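PDB 1IZC: macrophomate synthase intermolecular Diels-Alderase, which belongs to the HpcH/HpaI aldolase/citrate lyase family, folds as a TIM barrel and binds a magnesium ion together with pyruvic acid. Local coordinates for residues R78-Q89 with V108-A118. The protein carries 1 engineered substitution. Sequence-based numbering, arbitrary orientation.
Engineered in segment 108-118: Val108 (natural residue Ile).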
loop_
_atom_site.group_PDB
_atom_site.type_symbol
_atom_site.label_atom_id
_atom_site.label_comp_id
_atom_site.label_asym_id
_atom_site.label_seq_id
_atom_site.Cartn_x
_atom_site.Cartn_y
_atom_site.Cartn_z
ATOM N N ARG A 78 7.620 6.651 4.026
ATOM C CA ARG A 78 8.377 7.564 3.195
ATOM C C ARG A 78 7.637 8.057 1.953
ATOM O O ARG A 78 7.516 9.264 1.738
ATOM C CB ARG A 78 9.690 6.911 2.775
ATOM C CG ARG A 78 10.621 7.889 2.055
ATOM C CD ARG A 78 11.932 7.224 1.692
ATOM N NE ARG A 78 12.879 8.189 1.139
ATOM C CZ ARG A 78 14.117 7.877 0.764
ATOM N NH1 ARG A 78 14.541 6.625 0.878
ATOM N NH2 ARG A 78 14.939 8.823 0.311
ATOM N N LEU A 79 7.147 7.131 1.136
ATOM C CA LEU A 79 6.459 7.524 -0.084
ATOM C C LEU A 79 5.179 8.284 0.236
ATOM O O LEU A 79 4.849 9.260 -0.443
ATOM C CB LEU A 79 6.157 6.293 -0.950
ATOM C CG LEU A 79 5.427 6.582 -2.273
ATOM C CD1 LEU A 79 6.185 7.622 -3.075
ATOM C CD2 LEU A 79 5.297 5.281 -3.070
ATOM N N GLU A 80 4.469 7.845 1.270
ATOM C CA GLU A 80 3.229 8.507 1.667
ATOM C C GLU A 80 3.472 9.939 2.165
ATOM O O GLU A 80 2.637 10.815 1.950
ATOM C CB GLU A 80 2.505 7.664 2.720
ATOM C CG GLU A 80 1.756 6.421 2.151
ATOM C CD GLU A 80 2.647 5.362 1.474
ATOM O OE1 GLU A 80 3.836 5.225 1.820
ATOM O OE2 GLU A 80 2.135 4.634 0.592
ATOM N N LEU A 81 4.608 10.171 2.827
ATOM C CA LEU A 81 4.973 11.515 3.295
ATOM C C LEU A 81 5.179 12.393 2.055
ATOM O O LEU A 81 4.686 13.521 1.966
ATOM C CB LEU A 81 6.275 11.474 4.102
ATOM C CG LEU A 81 6.894 12.841 4.437
ATOM C CD1 LEU A 81 5.884 13.714 5.218
ATOM C CD2 LEU A 81 8.157 12.622 5.272
ATOM N N HIS A 82 5.949 11.869 1.112
ATOM C CA HIS A 82 6.217 12.555 -0.153
ATOM C C HIS A 82 4.891 12.897 -0.841
ATOM O O HIS A 82 4.692 14.026 -1.291
ATOM C CB HIS A 82 7.089 11.639 -1.033
ATOM C CG HIS A 82 7.142 12.009 -2.490
ATOM N ND1 HIS A 82 6.221 11.547 -3.406
ATOM C CD2 HIS A 82 8.060 12.711 -3.203
ATOM C CE1 HIS A 82 6.570 11.941 -4.620
ATOM N NE2 HIS A 82 7.682 12.647 -4.525
ATOM N N ASP A 83 3.977 11.935 -0.900
ATOM C CA ASP A 83 2.699 12.176 -1.560
ATOM C C ASP A 83 1.825 13.166 -0.807
ATOM O O ASP A 83 1.083 13.929 -1.430
ATOM C CB ASP A 83 1.925 10.860 -1.750
ATOM C CG ASP A 83 2.548 9.951 -2.815
ATOM O OD1 ASP A 83 3.446 10.393 -3.550
ATOM O OD2 ASP A 83 2.115 8.786 -2.930
ATOM N N ALA A 84 1.907 13.169 0.524
ATOM C CA ALA A 84 1.094 14.081 1.318
ATOM C C ALA A 84 1.585 15.514 1.097
ATOM O O ALA A 84 0.792 16.448 0.954
ATOM C CB ALA A 84 1.184 13.713 2.818
ATOM N N ILE A 85 2.898 15.687 1.042
ATOM C CA ILE A 85 3.443 17.027 0.838
ATOM C C ILE A 85 3.017 17.537 -0.545
ATOM O O ILE A 85 2.558 18.678 -0.681
ATOM C CB ILE A 85 4.974 17.019 0.993
ATOM C CG1 ILE A 85 5.319 16.690 2.457
ATOM C CG2 ILE A 85 5.555 18.402 0.615
ATOM C CD1 ILE A 85 6.819 16.434 2.713
ATOM N N HIS A 86 3.149 16.689 -1.563
ATOM C CA HIS A 86 2.724 17.060 -2.915
ATOM C C HIS A 86 1.229 17.389 -2.895
ATOM O O HIS A 86 0.802 18.388 -3.452
ATOM C CB HIS A 86 2.909 15.911 -3.905
ATOM C CG HIS A 86 4.291 15.798 -4.467
ATOM N ND1 HIS A 86 4.634 14.835 -5.390
ATOM C CD2 HIS A 86 5.409 16.533 -4.252
ATOM C CE1 HIS A 86 5.905 14.983 -5.723
ATOM N NE2 HIS A 86 6.397 16.008 -5.047
ATOM N N ALA A 87 0.429 16.530 -2.274
ATOM C CA ALA A 87 -1.019 16.787 -2.255
ATOM C C ALA A 87 -1.389 18.109 -1.576
ATOM O O ALA A 87 -2.273 18.836 -2.057
ATOM C CB ALA A 87 -1.755 15.628 -1.583
ATOM N N ALA A 88 -0.736 18.429 -0.463
ATOM C CA ALA A 88 -1.038 19.689 0.228
ATOM C C ALA A 88 -0.833 20.889 -0.691
ATOM O O ALA A 88 -1.671 21.792 -0.756
ATOM C CB ALA A 88 -0.155 19.844 1.473
ATOM N N GLN A 89 0.291 20.916 -1.392
ATOM C CA GLN A 89 0.557 22.037 -2.263
ATOM C C GLN A 89 -0.244 22.027 -3.557
ATOM O O GLN A 89 -0.690 23.071 -4.003
ATOM C CB GLN A 89 2.062 22.135 -2.561
ATOM C CG GLN A 89 2.865 22.562 -1.333
ATOM C CD GLN A 89 4.132 23.345 -1.678
ATOM O OE1 GLN A 89 4.278 24.517 -1.306
ATOM N NE2 GLN A 89 5.052 22.699 -2.375
ATOM N N VAL A 108 16.643 10.558 6.550
ATOM C CA VAL A 108 15.766 10.192 5.441
ATOM C C VAL A 108 14.439 10.936 5.528
ATOM O O VAL A 108 13.909 11.396 4.514
ATOM C CB VAL A 108 15.519 8.663 5.404
ATOM C CG1 VAL A 108 14.508 8.321 4.309
ATOM C CG2 VAL A 108 16.840 7.935 5.122
ATOM N N SER A 109 13.896 11.080 6.732
ATOM C CA SER A 109 12.635 11.821 6.857
ATOM C C SER A 109 12.875 13.259 6.388
ATOM O O SER A 109 12.056 13.850 5.690
ATOM C CB SER A 109 12.153 11.849 8.315
ATOM O OG SER A 109 11.785 10.558 8.778
ATOM N N LEU A 110 14.017 13.817 6.779
ATOM C CA LEU A 110 14.349 15.188 6.417
ATOM C C LEU A 110 14.524 15.369 4.917
ATOM O O LEU A 110 13.940 16.274 4.337
ATOM C CB LEU A 110 15.629 15.631 7.128
ATOM C CG LEU A 110 16.117 17.040 6.772
ATOM C CD1 LEU A 110 15.075 18.086 7.207
ATOM C CD2 LEU A 110 17.451 17.285 7.479
ATOM N N SER A 111 15.322 14.510 4.283
ATOM C CA SER A 111 15.530 14.666 2.846
ATOM C C SER A 111 14.238 14.411 2.084
ATOM O O SER A 111 13.974 15.057 1.074
ATOM C CB SER A 111 16.644 13.741 2.344
ATOM O OG SER A 111 16.269 12.390 2.444
ATOM N N THR A 112 13.415 13.492 2.579
ATOM C CA THR A 112 12.147 13.206 1.915
ATOM C C THR A 112 11.245 14.438 1.981
ATOM O O THR A 112 10.640 14.842 0.979
ATOM C CB THR A 112 11.427 12.025 2.599
ATOM O OG1 THR A 112 12.222 10.836 2.456
ATOM C CG2 THR A 112 10.036 11.808 1.978
ATOM N N ALA A 113 11.158 15.043 3.164
ATOM C CA ALA A 113 10.318 16.218 3.337
ATOM C C ALA A 113 10.793 17.346 2.434
ATOM O O ALA A 113 9.995 17.988 1.762
ATOM C CB ALA A 113 10.331 16.675 4.797
ATOM N N LEU A 114 12.101 17.582 2.392
ATOM C CA LEU A 114 12.609 18.665 1.549
ATOM C C LEU A 114 12.442 18.371 0.054
ATOM O O LEU A 114 11.943 19.220 -0.704
ATOM C CB LEU A 114 14.087 18.918 1.857
ATOM C CG LEU A 114 14.414 19.426 3.269
ATOM C CD1 LEU A 114 15.927 19.338 3.474
ATOM C CD2 LEU A 114 13.908 20.850 3.468
ATOM N N ASP A 115 12.848 17.179 -0.365
ATOM C CA ASP A 115 12.749 16.792 -1.781
ATOM C C ASP A 115 11.296 16.878 -2.274
ATOM O O ASP A 115 11.060 17.174 -3.448
ATOM C CB ASP A 115 13.275 15.359 -2.024
ATOM C CG ASP A 115 14.811 15.247 -1.976
ATOM O OD1 ASP A 115 15.501 16.287 -2.003
ATOM O OD2 ASP A 115 15.327 14.095 -1.923
ATOM N N ALA A 116 10.326 16.624 -1.390
ATOM C CA ALA A 116 8.915 16.694 -1.779
ATOM C C ALA A 116 8.350 18.111 -1.814
ATOM O O ALA A 116 7.246 18.320 -2.308
ATOM C CB ALA A 116 8.046 15.813 -0.847
ATOM N N GLY A 117 9.074 19.086 -1.269
ATOM C CA GLY A 117 8.575 20.450 -1.320
ATOM C C GLY A 117 8.220 21.130 -0.008
ATOM O O GLY A 117 7.558 22.160 -0.013
ATOM N N ALA A 118 8.643 20.575 1.123
ATOM C CA ALA A 118 8.327 21.217 2.401
ATOM C C ALA A 118 9.045 22.559 2.478
ATOM O O ALA A 118 10.224 22.648 2.137
ATOM C CB ALA A 118 8.758 20.328 3.570
HETATM O O HOH W 1 14.676 11.695 0.102
HETATM O O HOH W 2 8.975 17.337 -5.329
HETATM O O HOH W 3 5.712 24.180 0.951
HETATM O O HOH W 4 4.969 19.906 -3.025
#
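Two neighbouring outer helices of the TIM barrel, 78-91 and 107-116, which flank strand 97-101 in chain order, meet through Ile85, Ala116, Thr112 and Arg78. Their segment axes approach to 8.8 Å at -29°, and Ala116 suits the closest backbone approach because its small CB fits 3.8 Å from both His82 CA and Ile85 CB. With CG1 anti to the carbonyl carbon (chi1 -66°), Ile85 splits its branches: CD1 reaches Ala113 CA at 3.6 Å, while CG2 lies against the carbonyl of Ala116. Thr112 is two-sided. Its CG2 methyl meets Leu81 CD2, whereas OG1 donates to Val108 O at 2.7 Å and accepts a weak, bent bond from Arg78 NE at 3.0 Å. CG1 of the engineered Val108 sits over the centre of one Arg78 guanidinium face, 3.5 Å from its plane; NH1 is hydrogen-bonded to Val71 O of the second subunit, and a water links NH2 with Ser111 OG and Asp115 OD2. At the other end, a water joins His86 NE2 to Asp115 O, while His86 ND1 bonds Lys57 NZ of the third subunit. Gln89 NE2, hydrogen-bonded to Tyr24 O, reaches Ala116 O through another water, and OE1, by a weak bond, shares one with Gly117 O. At Gly117 (phi 115°) a CB would press against Ala116 O, hence glycine; its Schellman motif ends helix 107-116 before strand 120-123, within a beta-alpha-beta crossover of the TIM barrel.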